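Local coordinates for protein Pts system, fructose-specific iiabc component (PDB 5DLE) that is the IIB domain of a protein that probably imports fructose and phosphorylates it to fructose 1-phosphate, the domain relaying the phosphoryl group, at residues 16-21 against 45-50. Numbering follows the deposited sequence.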
loop_
_atom_site.group_PDB
_atom_site.type_symbol
_atom_site.label_atom_id
_atom_site.label_comp_id
_atom_site.label_asym_id
_atom_site.label_seq_id
_atom_site.Cartn_x
_atom_site.Cartn_y
_atom_site.Cartn_z
ATOM N N ALA A 16 15.115 -0.496 -14.682
ATOM C CA ALA A 16 14.939 -0.940 -13.308
ATOM C C ALA A 16 13.919 -2.065 -13.258
ATOM O O ALA A 16 13.053 -2.175 -14.144
ATOM C CB ALA A 16 14.459 0.207 -12.397
ATOM N N VAL A 17 13.999 -2.885 -12.197
ATOM C CA VAL A 17 12.922 -3.817 -11.857
ATOM C C VAL A 17 12.529 -3.506 -10.431
ATOM O O VAL A 17 13.407 -3.393 -9.564
ATOM C CB VAL A 17 13.351 -5.297 -11.946
ATOM C CG1 VAL A 17 12.184 -6.211 -11.609
ATOM C CG2 VAL A 17 13.909 -5.645 -13.329
ATOM N N THR A 18 11.216 -3.393 -10.171
ATOM C CA THR A 18 10.766 -3.295 -8.792
ATOM C C THR A 18 9.909 -4.521 -8.515
ATOM O O THR A 18 9.118 -4.956 -9.362
ATOM C CB THR A 18 10.029 -2.011 -8.503
ATOM O OG1 THR A 18 8.754 -1.985 -9.191
ATOM C CG2 THR A 18 10.913 -0.789 -8.880
ATOM N N ALA A 19 10.106 -5.118 -7.339
ATOM C CA ALA A 19 9.406 -6.373 -7.058
ATOM C C ALA A 19 9.210 -6.499 -5.564
ATOM O O ALA A 19 10.164 -6.691 -4.837
ATOM C CB ALA A 19 10.192 -7.568 -7.596
ATOM N N CYS A 20 7.963 -6.395 -5.119
ATOM C CA CYS A 20 7.619 -6.668 -3.712
ATOM C C CYS A 20 6.423 -7.605 -3.742
ATOM O O CYS A 20 5.387 -7.252 -4.316
ATOM C CB CYS A 20 7.323 -5.364 -3.000
ATOM S SG CYS A 20 6.744 -5.716 -1.298
ATOM N N PRO A 21 6.492 -8.761 -3.076
ATOM C CA PRO A 21 5.381 -9.718 -3.173
ATOM C C PRO A 21 4.303 -9.505 -2.116
ATOM O O PRO A 21 3.676 -10.469 -1.679
ATOM C CB PRO A 21 6.075 -11.070 -2.964
ATOM C CG PRO A 21 7.189 -10.730 -1.997
ATOM C CD PRO A 21 7.685 -9.329 -2.441
ATOM N N ILE A 45 14.236 6.371 -18.502
ATOM C CA ILE A 45 14.019 5.288 -17.538
ATOM C C ILE A 45 12.929 4.349 -18.060
ATOM O O ILE A 45 11.899 4.804 -18.568
ATOM C CB ILE A 45 13.660 5.894 -16.145
ATOM C CG1 ILE A 45 13.328 4.835 -15.083
ATOM C CG2 ILE A 45 12.472 6.847 -16.234
ATOM C CD1 ILE A 45 14.553 4.170 -14.541
ATOM N N ARG A 46 13.154 3.034 -17.941
ATOM C CA ARG A 46 12.111 2.023 -18.136
ATOM C C ARG A 46 12.087 1.139 -16.903
ATOM O O ARG A 46 13.154 0.711 -16.454
ATOM C CB ARG A 46 12.394 1.164 -19.381
ATOM C CG ARG A 46 11.752 1.730 -20.653
ATOM C CD ARG A 46 10.265 1.295 -20.785
ATOM N NE ARG A 46 10.232 -0.155 -20.943
ATOM C CZ ARG A 46 9.735 -1.040 -20.092
ATOM N NH1 ARG A 46 9.053 -0.696 -18.989
ATOM N NH2 ARG A 46 9.876 -2.321 -20.404
ATOM N N VAL A 47 10.886 0.877 -16.352
ATOM C CA VAL A 47 10.735 0.049 -15.156
ATOM C C VAL A 47 9.803 -1.128 -15.430
ATOM O O VAL A 47 8.660 -0.940 -15.887
ATOM C CB VAL A 47 10.211 0.865 -13.952
ATOM C CG1 VAL A 47 10.213 -0.009 -12.678
ATOM C CG2 VAL A 47 11.076 2.042 -13.707
ATOM N N GLU A 48 10.281 -2.330 -15.126
ATOM C CA GLU A 48 9.485 -3.542 -15.042
ATOM C C GLU A 48 8.986 -3.700 -13.613
ATOM O O GLU A 48 9.746 -3.508 -12.664
ATOM C CB GLU A 48 10.364 -4.741 -15.425
ATOM C CG GLU A 48 9.853 -6.107 -14.998
ATOM C CD GLU A 48 10.827 -7.219 -15.418
ATOM O OE1 GLU A 48 11.469 -7.065 -16.470
ATOM O OE2 GLU A 48 10.983 -8.220 -14.688
ATOM N N THR A 49 7.724 -4.078 -13.455
ATOM C CA THR A 49 7.184 -4.264 -12.119
ATOM C C THR A 49 6.754 -5.710 -11.899
ATOM O O THR A 49 6.281 -6.375 -12.815
ATOM C CB THR A 49 5.967 -3.342 -11.849
ATOM O OG1 THR A 49 4.957 -3.513 -12.856
ATOM C CG2 THR A 49 6.378 -1.864 -11.797
ATOM N N GLN A 50 6.933 -6.181 -10.666
ATOM C CA GLN A 50 6.475 -7.518 -10.254
ATOM C C GLN A 50 5.818 -7.458 -8.884
ATOM O O GLN A 50 6.408 -6.943 -7.931
ATOM C CB GLN A 50 7.654 -8.501 -10.182
ATOM C CG GLN A 50 8.638 -8.424 -11.362
ATOM C CD GLN A 50 9.565 -9.628 -11.384
ATOM O OE1 GLN A 50 9.429 -10.555 -10.549
ATOM N NE2 GLN A 50 10.488 -9.648 -12.331
#
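The Glu-48 carboxylate and the Gln-50 amide are the flat groups here. They are nearly coplanar, and Val-17 lies over one face of both. Its CG2 sits above Glu-48 CD at 4.0 Å. Its CG1 lies obliquely above Gln-50 NE2 at 3.9 Å. With CG1 anti to the backbone N (chi1 -179°), both methyls face the flat groups. At the shared edge, NE2 donates to Glu-48 OE2 at 2.8 Å, nearly in the amide plane. OE1 takes a salt bridge from Arg-82 and a bond from Leu-59 N. Both oxygens of this buried acid are therefore held, which probably favours its charged form. Ala-19 completes this face, CB to CB with Gln-50 at 3.7 Å.

Ala-16, Val-47, Thr-18 and Thr-49 point to the other face. The side chains of Thr-18 and Val-47 cross at about a right angle, CG2 of Thr-18 meeting CG1 of Val-47 at 3.9 Å. Thr-18 OG1 touches Thr-49 CG2 and bonds to Thr-27 O.

The backbones run parallel. Ala-16 bonds to Arg-46 O and Glu-48 N, Thr-18 to Glu-48 O and Gln-50 N. Cys-20 N to Gln-50 O is longer, 3.3 Å.

In this beta-alpha-beta unit, helix 25-40 packs on Val-47 and Thr-49. Strand 69-74 flanks 13-19; antiparallel 55-56 flanks 44-50.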